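Side-chain contacts in metalloregulator ScaR (Streptococcus gordonii, PDB 3HRS), which acts as a manganese-activated homodimeric repressor of the DtxR/MntR family that probably binds DNA to control transcription: residues Cys122-Thr127 against Leu172-Thr177; Arg73-Ile78 against Val157-Asp162; Tyr88-Ile93 against Tyr166-Gly171. One frame throughout, in Å; residues are numbered along the deposited sequence.

Contact 1: residues Cys122-Thr127 against Leu172-Thr177; sequences CPHGGT and LQVGKT
Val174 lays its isopropyl group against the backbone of Pro123 and His124, and both methyls take part. CG2 does most of the touching: it lies 3.7 Å from the carbonyl oxygen Pro123 O and equally 3.7 Å from His124 CA. The second methyl, CG1, turns toward the peptide that follows, 4.0 Å from His124 C, and brushes the neighbouring Gly125. This division follows from the first torsion, which sets CG1 anti to the backbone N of Val174 (chi1 -160°) and CG2 beside that nitrogen. The imidazole of His124 crosses the valine at about a right angle. Its CD2 corner meets Val174 CG2 at 4.0 Å, with the methyl near the ring plane, at the edge and not over a face. ND1, on the far side of CG from CD2, lies near the carboxylate of Asp159, which with Glu79, Cys122 and His124 supplies the zinc ligands seen in a metal-bound form of this protein. The metal is absent from this apo chain. The target of the valine is a type I beta turn from Cys122 to Gly125, closed by Gly125 N to Cys122 O at 2.9 Å and backed by a bond from Cys122 N to Gly126 O at 2.8 Å. Gly125, with phi 88°, adopts a backbone shape that suits glycine. On the opposing side Val174 sits in a second tight turn, where Lys176 N donates to Gln173 O. This turn belongs to the loop before strand 177-184 in the FeoA (SH3-like) region, whereas residues 122-127 come from the metal-binding and dimerisation region. Val174 also touches Val157 of strand 150-157, whose backbone is hydrogen-bonded to that of His124.

Contact 2: residues Arg73-Ile78 against Val157-Asp162; sequences RKHRLI and VHDNFD. With SO4 (sulfate ion), chain C; SO4 (sulfate ion), chain D.
A histidine-carboxylate hydrogen bond joins the long helix 62-84 of the metal-binding and dimerisation region to the loop that leads from strand 150-157 into helix 161-168 of the FeoA (SH3-like) region. His75 NE2 donates to Asp159 OD2 at 2.5 Å, a very short value whose exact length is doubtful at this resolution, with an N-H...O angle of 150°. The two side chains come from opposite directions. OD2 meets the imidazole at its edge, near the ring plane, while the carboxylate is turned 80° from that plane. With CG anti to the backbone N (chi1 173°), His75 sends its ring off the helix toward the loop. ND1 is hydrogen-bonded to Glu101 OE1, so both ring nitrogens face acidic groups, which would probably favour a positively charged imidazole. Asp159 is a zinc ligand in a metal-bound form of this protein; here, without metal, histidine holds one of its oxygens.

A sulfate, probably from the crystallisation liquor, makes a second bridge beside this bond. The extended side chain of Arg76 reaches sulfate O4 with NH2 at 3.2 Å, the anion lying at the edge of the guanidinium; its NH1 is taken by Glu137 and Thr127 O. Across the ion, sulfate O3 accepts two bonds, from His158 ND1 at 2.7 Å and from the backbone Asp159 N at 2.8 Å.

Contact 3: residues Tyr88-Ile93 against Tyr166-Gly171; sequences YTTEEI and YLERNG
Glu168 reaches across to Thr90 with the end of its side chain. Its CB already points toward residues 88-93, and CG stands beside the backbone N (chi1 -81°). The chain then bends at chi2, and CD comes within 3.7 Å of Thr90 OG1. At the tip, OE1 accepts a hydrogen bond from Thr90 OG1 at 3.2 Å. The hydroxyl arrives on the syn side of OE1, 26° out of the carboxylate plane. OE2 lies 3.5 Å from the same OG1 and 3.7 Å from Thr90 CB. The threonine comes from the opposite direction, its OG1 beside its own backbone N.

Each partner belongs to a recognisable helix end. Thr90 is in the first turn of helix 90-101, which opens with a capping box: Glu92 N donates to Thr89 OG1 at 3.1 Å in a nearly straight bond (170°), and in return Thr89 N is bonded to a carboxylate oxygen of Glu92. Glu168 lies at the other kind of end, where helix 161-168 runs into a Schellman motif with Gly171, at positive phi, as the C-prime residue and Leu172 N bonded to Leu167 O. Helix 90-101 belongs to the metal-binding and dimerisation region and helix 161-168 to the FeoA region, and the contact spans the two. The same 88-93 segment faces the second subunit, where Tyr88 meets the ring of His107 of that subunit.

Chemically this is one hydroxyl-to-carboxylate bond and little else, between a partly exposed threonine and an exposed glutamate, so it is probably a modest tie. The carboxylate lies beside the amino-terminal turn of helix 90-101, and the helix start would probably add a little stabilisation to its negative charge.

All three contacts join the metal-binding and dimerisation region to the FeoA region, and their centres lie 11 to 12 Å apart. Contacts 1 and 2 meet at the zinc-ligand cluster: His124 ND1 is 3.3 Å from Asp159 OD1, and His124 O probably accepts from Val157 N at 3.1 Å. Glu79, another zinc ligand, has its side chain about 3 Å from that of His124. Contacts 2 and 3 both involve helix 161-168: Asp159, just before it, meets His75, while Glu168 near its end meets Thr90, and Phe161 CD1 at its start touches Thr90 CG2 at 3.8 Å. Contact 3 leads straight into contact 1 along the chain, from Gly171 to Leu172.

Contact 1: residues Cys122-Thr127 against Leu172-Thr177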
loop_
_atom_site.group_PDB
_atom_site.type_symbol
_atom_site.label_atom_id
_atom_site.label_comp_id
_atom_site.label_asym_id
_atom_site.label_seq_id
_atom_site.Cartn_x
_atom_site.Cartn_y
_atom_site.Cartn_z
ATOM N N CYS A 122 18.209 2.122 1.404
ATOM C CA CYS A 122 17.351 2.342 0.233
ATOM C C CYS A 122 18.219 2.723 -0.989
ATOM O O CYS A 122 19.414 3.016 -0.845
ATOM C CB CYS A 122 16.316 3.429 0.492
ATOM S SG CYS A 122 16.991 5.087 0.718
ATOM N N PRO A 123 17.624 2.729 -2.196
ATOM C CA PRO A 123 18.465 2.944 -3.388
ATOM C C PRO A 123 19.242 4.277 -3.405
ATOM O O PRO A 123 20.196 4.379 -4.170
ATOM C CB PRO A 123 17.466 2.882 -4.561
ATOM C CG PRO A 123 16.222 2.238 -3.983
ATOM C CD PRO A 123 16.194 2.652 -2.536
ATOM N N HIS A 124 18.878 5.268 -2.595
ATOM C CA HIS A 124 19.665 6.502 -2.601
ATOM C C HIS A 124 20.722 6.574 -1.523
ATOM O O HIS A 124 21.242 7.656 -1.245
ATOM C CB HIS A 124 18.780 7.729 -2.524
ATOM C CG HIS A 124 17.896 7.894 -3.709
ATOM N ND1 HIS A 124 16.522 7.822 -3.628
ATOM C CD2 HIS A 124 18.189 8.111 -5.013
ATOM C CE1 HIS A 124 16.005 8.006 -4.829
ATOM N NE2 HIS A 124 16.995 8.188 -5.685
ATOM N N GLY A 125 21.035 5.436 -0.911
ATOM C CA GLY A 125 22.127 5.367 0.042
ATOM C C GLY A 125 21.713 5.708 1.464
ATOM O O GLY A 125 22.487 5.549 2.432
ATOM N N GLY A 126 20.486 6.203 1.588
ATOM C CA GLY A 126 19.899 6.397 2.896
ATOM C C GLY A 126 19.882 5.073 3.629
ATOM O O GLY A 126 19.474 4.021 3.073
ATOM N N THR A 127 20.307 5.121 4.883
ATOM C CA THR A 127 20.348 3.930 5.721
ATOM C C THR A 127 18.969 3.577 6.303
ATOM O O THR A 127 18.129 4.454 6.485
ATOM C CB THR A 127 21.355 4.101 6.845
ATOM O OG1 THR A 127 21.030 3.193 7.901
ATOM C CG2 THR A 127 21.255 5.494 7.370
ATOM N N LEU A 172 24.359 12.223 -12.400
ATOM C CA LEU A 172 24.923 11.963 -11.091
ATOM C C LEU A 172 24.040 10.951 -10.423
ATOM O O LEU A 172 22.832 11.132 -10.347
ATOM C CB LEU A 172 24.997 13.243 -10.274
ATOM C CG LEU A 172 26.307 13.979 -10.533
ATOM C CD1 LEU A 172 26.186 15.423 -10.135
ATOM C CD2 LEU A 172 27.441 13.291 -9.789
ATOM N N GLN A 173 24.642 9.870 -9.954
ATOM C CA GLN A 173 23.875 8.707 -9.542
ATOM C C GLN A 173 24.573 8.012 -8.392
ATOM O O GLN A 173 25.796 7.901 -8.352
ATOM C CB GLN A 173 23.683 7.743 -10.721
ATOM C CG GLN A 173 22.820 6.515 -10.429
ATOM C CD GLN A 173 22.840 5.486 -11.567
ATOM O OE1 GLN A 173 23.092 5.827 -12.726
ATOM N NE2 GLN A 173 22.580 4.220 -11.233
ATOM N N VAL A 174 23.783 7.551 -7.440
ATOM C CA VAL A 174 24.365 6.874 -6.310
ATOM C C VAL A 174 25.132 5.685 -6.838
ATOM O O VAL A 174 24.547 4.801 -7.465
ATOM C CB VAL A 174 23.288 6.370 -5.346
ATOM C CG1 VAL A 174 23.899 6.135 -3.989
ATOM C CG2 VAL A 174 22.142 7.370 -5.269
ATOM N N GLY A 175 26.433 5.663 -6.590
ATOM C CA GLY A 175 27.259 4.555 -7.019
ATOM C C GLY A 175 28.394 4.973 -7.933
ATOM O O GLY A 175 29.511 4.478 -7.792
ATOM N N LYS A 176 28.122 5.879 -8.871
ATOM C CA LYS A 176 29.165 6.348 -9.783
ATOM C C LYS A 176 30.342 6.932 -9.025
ATOM O O LYS A 176 30.227 7.304 -7.858
ATOM C CB LYS A 176 28.632 7.373 -10.791
ATOM C CG LYS A 176 27.990 6.743 -12.018
ATOM C CD LYS A 176 27.149 7.745 -12.793
ATOM C CE LYS A 176 25.896 7.062 -13.335
ATOM N NZ LYS A 176 24.893 8.037 -13.848
ATOM N N THR A 177 31.482 7.000 -9.699
ATOM C CA THR A 177 32.684 7.535 -9.088
ATOM C C THR A 177 32.822 9.002 -9.479
ATOM O O THR A 177 32.344 9.432 -10.531
ATOM C CB THR A 177 33.941 6.742 -9.492
ATOM O OG1 THR A 177 33.591 5.370 -9.733
ATOM C CG2 THR A 177 34.996 6.819 -8.389
#

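Contact 2: residues Arg73-Ile78 against Val157-Asp162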
loop_
_atom_site.group_PDB
_atom_site.type_symbol
_atom_site.label_atom_id
_atom_site.label_comp_id
_atom_site.label_asym_id
_atom_site.label_seq_id
_atom_site.Cartn_x
_atom_site.Cartn_y
_atom_site.Cartn_z
ATOM N N ARG A 73 12.134 4.298 8.372
ATOM C CA ARG A 73 11.898 2.891 7.997
ATOM C C ARG A 73 10.807 2.793 6.953
ATOM O O ARG A 73 11.027 2.248 5.856
ATOM C CB ARG A 73 11.536 2.004 9.175
ATOM C CG ARG A 73 12.690 1.186 9.676
ATOM C CD ARG A 73 12.313 0.413 10.936
ATOM N NE ARG A 73 11.566 -0.812 10.665
ATOM C CZ ARG A 73 12.106 -1.932 10.188
ATOM N NH1 ARG A 73 13.400 -2.002 9.879
ATOM N NH2 ARG A 73 11.343 -2.994 9.996
ATOM N N LYS A 74 9.645 3.346 7.291
ATOM C CA LYS A 74 8.464 3.252 6.440
ATOM C C LYS A 74 8.797 3.770 5.052
ATOM O O LYS A 74 8.662 3.052 4.045
ATOM C CB LYS A 74 7.318 4.047 7.053
ATOM C CG LYS A 74 5.946 3.599 6.614
ATOM C CD LYS A 74 4.914 4.714 6.747
ATOM C CE LYS A 74 4.199 4.688 8.105
ATOM N NZ LYS A 74 4.741 5.638 9.091
ATOM N N HIS A 75 9.293 5.002 5.020
ATOM C CA HIS A 75 9.637 5.702 3.794
ATOM C C HIS A 75 10.726 5.034 2.938
ATOM O O HIS A 75 10.581 4.922 1.719
ATOM C CB HIS A 75 10.107 7.079 4.161
ATOM C CG HIS A 75 10.647 7.846 3.007
ATOM N ND1 HIS A 75 9.833 8.410 2.053
ATOM C CD2 HIS A 75 11.919 8.157 2.659
ATOM C CE1 HIS A 75 10.579 9.049 1.173
ATOM N NE2 HIS A 75 11.848 8.908 1.515
ATOM N N ARG A 76 11.819 4.603 3.572
ATOM C CA ARG A 76 12.855 3.909 2.827
ATOM C C ARG A 76 12.490 2.460 2.444
ATOM O O ARG A 76 12.875 1.995 1.390
ATOM C CB ARG A 76 14.224 4.000 3.518
ATOM C CG ARG A 76 14.774 5.408 3.463
ATOM C CD ARG A 76 15.821 5.746 4.536
ATOM N NE ARG A 76 16.185 7.158 4.414
ATOM C CZ ARG A 76 17.176 7.754 5.073
ATOM N NH1 ARG A 76 17.941 7.071 5.919
ATOM N NH2 ARG A 76 17.404 9.046 4.877
ATOM N N LEU A 77 11.762 1.724 3.272
ATOM C CA LEU A 77 11.391 0.391 2.813
ATOM C C LEU A 77 10.361 0.454 1.656
ATOM O O LEU A 77 10.465 -0.288 0.697
ATOM C CB LEU A 77 10.926 -0.501 3.951
ATOM C CG LEU A 77 11.950 -0.933 5.003
ATOM C CD1 LEU A 77 11.261 -1.440 6.290
ATOM C CD2 LEU A 77 12.793 -1.998 4.450
ATOM N N ILE A 78 9.404 1.370 1.725
ATOM C CA ILE A 78 8.496 1.578 0.604
ATOM C C ILE A 78 9.313 1.997 -0.622
ATOM O O ILE A 78 9.066 1.557 -1.743
ATOM C CB ILE A 78 7.421 2.653 0.902
ATOM C CG1 ILE A 78 6.502 2.229 2.062
ATOM C CG2 ILE A 78 6.557 2.873 -0.284
ATOM C CD1 ILE A 78 6.027 0.814 1.942
ATOM N N VAL A 157 22.330 10.586 -1.628
ATOM C CA VAL A 157 21.781 11.856 -2.068
ATOM C C VAL A 157 20.472 11.996 -1.322
ATOM O O VAL A 157 19.867 11.004 -0.942
ATOM C CB VAL A 157 21.476 11.866 -3.572
ATOM C CG1 VAL A 157 22.648 11.349 -4.352
ATOM C CG2 VAL A 157 20.257 11.021 -3.863
ATOM N N HIS A 158 20.039 13.223 -1.087
ATOM C CA HIS A 158 18.784 13.427 -0.393
ATOM C C HIS A 158 17.656 13.056 -1.323
ATOM O O HIS A 158 17.783 13.188 -2.521
ATOM C CB HIS A 158 18.653 14.877 0.099
ATOM C CG HIS A 158 19.193 15.089 1.478
ATOM N ND1 HIS A 158 18.434 14.887 2.611
ATOM C CD2 HIS A 158 20.425 15.451 1.910
ATOM C CE1 HIS A 158 19.172 15.129 3.681
ATOM N NE2 HIS A 158 20.384 15.471 3.283
ATOM N N ASP A 159 16.549 12.599 -0.758
ATOM C CA ASP A 159 15.439 12.060 -1.536
ATOM C C ASP A 159 14.743 13.074 -2.457
ATOM O O ASP A 159 14.160 12.695 -3.462
ATOM C CB ASP A 159 14.418 11.418 -0.595
ATOM C CG ASP A 159 14.071 10.021 -1.015
ATOM O OD1 ASP A 159 14.290 9.713 -2.204
ATOM O OD2 ASP A 159 13.615 9.225 -0.170
ATOM N N ASN A 160 14.796 14.351 -2.092
ATOM C CA ASN A 160 14.219 15.459 -2.864
ATOM C C ASN A 160 14.011 15.273 -4.408
ATOM O O ASN A 160 14.971 15.121 -5.192
ATOM C CB ASN A 160 15.041 16.718 -2.568
ATOM C CG ASN A 160 14.402 17.973 -3.104
ATOM O OD1 ASN A 160 13.192 18.020 -3.336
ATOM N ND2 ASN A 160 15.215 19.009 -3.304
ATOM N N PHE A 161 12.752 15.332 -4.838
ATOM C CA PHE A 161 12.393 15.071 -6.230
ATOM C C PHE A 161 13.034 16.049 -7.211
ATOM O O PHE A 161 13.289 15.712 -8.385
ATOM C CB PHE A 161 10.866 15.077 -6.416
ATOM C CG PHE A 161 10.435 15.038 -7.859
ATOM C CD1 PHE A 161 10.809 13.989 -8.679
ATOM C CD2 PHE A 161 9.674 16.060 -8.399
ATOM C CE1 PHE A 161 10.431 13.959 -10.013
ATOM C CE2 PHE A 161 9.294 16.033 -9.725
ATOM C CZ PHE A 161 9.674 14.980 -10.535
ATOM N N ASP A 162 13.267 17.269 -6.746
ATOM C CA ASP A 162 13.870 18.259 -7.614
ATOM C C ASP A 162 15.361 17.984 -7.691
ATOM O O ASP A 162 15.973 18.081 -8.755
ATOM C CB ASP A 162 13.570 19.674 -7.124
ATOM C CG ASP A 162 12.227 20.189 -7.624
ATOM O OD1 ASP A 162 11.807 21.282 -7.180
ATOM O OD2 ASP A 162 11.596 19.498 -8.461
HETATM S S SO4 C . 16.905 12.075 2.864
HETATM O O1 SO4 C . 18.212 11.556 2.438
HETATM O O2 SO4 C . 17.050 12.587 4.223
HETATM O O3 SO4 C . 16.453 13.170 1.994
HETATM O O4 SO4 C . 15.916 10.983 2.845
HETATM S S SO4 D . 9.607 15.400 -2.590
HETATM O O1 SO4 D . 8.157 15.337 -2.418
HETATM O O2 SO4 D . 9.978 14.460 -3.645
HETATM O O3 SO4 D . 9.990 16.771 -2.932
HETATM O O4 SO4 D . 10.278 15.007 -1.352
#

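Contact 3: residues Tyr88-Ile93 against Tyr166-Gly171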
loop_
_atom_site.group_PDB
_atom_site.type_symbol
_atom_site.label_atom_id
_atom_site.label_comp_id
_atom_site.label_asym_id
_atom_site.label_seq_id
_atom_site.Cartn_x
_atom_site.Cartn_y
_atom_site.Cartn_z
ATOM N N TYR A 88 9.347 1.080 -10.244
ATOM C CA TYR A 88 8.966 2.499 -10.235
ATOM C C TYR A 88 10.078 3.442 -10.695
ATOM O O TYR A 88 11.267 3.201 -10.451
ATOM C CB TYR A 88 8.463 2.926 -8.841
ATOM C CG TYR A 88 6.960 2.725 -8.632
ATOM C CD1 TYR A 88 6.389 1.470 -8.705
ATOM C CD2 TYR A 88 6.129 3.793 -8.373
ATOM C CE1 TYR A 88 5.055 1.291 -8.541
ATOM C CE2 TYR A 88 4.780 3.617 -8.198
ATOM C CZ TYR A 88 4.249 2.369 -8.278
ATOM O OH TYR A 88 2.896 2.186 -8.092
ATOM N N THR A 89 9.682 4.515 -11.372
ATOM C CA THR A 89 10.620 5.557 -11.769
ATOM C C THR A 89 10.514 6.699 -10.802
ATOM O O THR A 89 9.479 6.910 -10.173
ATOM C CB THR A 89 10.295 6.178 -13.138
ATOM O OG1 THR A 89 9.059 6.902 -13.050
ATOM C CG2 THR A 89 10.203 5.115 -14.234
ATOM N N THR A 90 11.588 7.458 -10.718
ATOM C CA THR A 90 11.622 8.648 -9.913
ATOM C C THR A 90 10.325 9.448 -9.943
ATOM O O THR A 90 9.799 9.845 -8.885
ATOM C CB THR A 90 12.794 9.512 -10.328
ATOM O OG1 THR A 90 13.998 8.872 -9.882
ATOM C CG2 THR A 90 12.689 10.881 -9.690
ATOM N N GLU A 91 9.807 9.683 -11.138
ATOM C CA GLU A 91 8.560 10.430 -11.267
ATOM C C GLU A 91 7.391 9.665 -10.650
ATOM O O GLU A 91 6.601 10.218 -9.896
ATOM C CB GLU A 91 8.271 10.752 -12.734
ATOM C CG GLU A 91 7.367 11.965 -12.925
ATOM C CD GLU A 91 7.292 12.411 -14.377
ATOM O OE1 GLU A 91 6.681 11.683 -15.194
ATOM O OE2 GLU A 91 7.839 13.492 -14.702
ATOM N N GLU A 92 7.287 8.384 -10.976
ATOM C CA GLU A 92 6.237 7.551 -10.415
ATOM C C GLU A 92 6.285 7.607 -8.890
ATOM O O GLU A 92 5.260 7.783 -8.219
ATOM C CB GLU A 92 6.368 6.111 -10.927
ATOM C CG GLU A 92 6.054 5.976 -12.419
ATOM C CD GLU A 92 6.536 4.673 -13.037
ATOM O OE1 GLU A 92 6.020 4.301 -14.113
ATOM O OE2 GLU A 92 7.433 4.020 -12.464
ATOM N N ILE A 93 7.479 7.465 -8.340
ATOM C CA ILE A 93 7.636 7.460 -6.894
ATOM C C ILE A 93 7.185 8.776 -6.292
ATOM O O ILE A 93 6.501 8.801 -5.279
ATOM C CB ILE A 93 9.075 7.173 -6.490
ATOM C CG1 ILE A 93 9.339 5.675 -6.637
ATOM C CG2 ILE A 93 9.302 7.592 -5.068
ATOM C CD1 ILE A 93 10.757 5.270 -6.343
ATOM N N TYR A 166 17.534 16.976 -10.978
ATOM C CA TYR A 166 18.778 17.672 -11.275
ATOM C C TYR A 166 19.942 16.704 -11.462
ATOM O O TYR A 166 20.792 16.905 -12.323
ATOM C CB TYR A 166 19.106 18.655 -10.143
ATOM C CG TYR A 166 20.491 19.263 -10.218
ATOM C CD1 TYR A 166 20.777 20.289 -11.118
ATOM C CD2 TYR A 166 21.509 18.821 -9.384
ATOM C CE1 TYR A 166 22.039 20.850 -11.184
ATOM C CE2 TYR A 166 22.775 19.380 -9.444
ATOM C CZ TYR A 166 23.032 20.387 -10.345
ATOM O OH TYR A 166 24.290 20.934 -10.404
ATOM N N LEU A 167 19.986 15.661 -10.645
ATOM C CA LEU A 167 21.098 14.728 -10.694
ATOM C C LEU A 167 21.031 13.810 -11.913
ATOM O O LEU A 167 22.052 13.594 -12.567
ATOM C CB LEU A 167 21.177 13.923 -9.401
ATOM C CG LEU A 167 21.629 14.796 -8.234
ATOM C CD1 LEU A 167 21.258 14.208 -6.877
ATOM C CD2 LEU A 167 23.118 15.031 -8.339
ATOM N N GLU A 168 19.843 13.275 -12.226
ATOM C CA GLU A 168 19.676 12.412 -13.403
ATOM C C GLU A 168 19.947 13.230 -14.647
ATOM O O GLU A 168 20.468 12.728 -15.634
ATOM C CB GLU A 168 18.273 11.794 -13.454
ATOM C CG GLU A 168 18.106 10.548 -12.552
ATOM C CD GLU A 168 16.751 10.470 -11.815
ATOM O OE1 GLU A 168 16.760 10.404 -10.565
ATOM O OE2 GLU A 168 15.687 10.468 -12.477
ATOM N N ARG A 169 19.612 14.513 -14.564
ATOM C CA ARG A 169 19.801 15.461 -15.658
ATOM C C ARG A 169 21.257 15.903 -15.805
ATOM O O ARG A 169 21.605 16.603 -16.749
ATOM C CB ARG A 169 18.844 16.653 -15.484
ATOM C CG ARG A 169 19.427 18.043 -15.698
ATOM C CD ARG A 169 18.328 19.112 -15.638
ATOM N NE ARG A 169 17.598 19.211 -16.903
ATOM C CZ ARG A 169 16.371 18.734 -17.121
ATOM N NH1 ARG A 169 15.699 18.125 -16.150
ATOM N NH2 ARG A 169 15.811 18.877 -18.319
ATOM N N ASN A 170 22.108 15.479 -14.878
ATOM C CA ASN A 170 23.546 15.716 -14.989
ATOM C C ASN A 170 24.293 14.406 -14.761
ATOM O O ASN A 170 25.485 14.399 -14.438
ATOM C CB ASN A 170 24.016 16.777 -13.987
ATOM C CG ASN A 170 23.681 18.200 -14.425
ATOM O OD1 ASN A 170 23.099 18.976 -13.659
ATOM N ND2 ASN A 170 24.057 18.551 -15.659
ATOM N N GLY A 171 23.564 13.299 -14.905
ATOM C CA GLY A 171 24.129 11.964 -14.785
ATOM C C GLY A 171 24.897 11.717 -13.502
ATOM O O GLY A 171 25.959 11.093 -13.505
#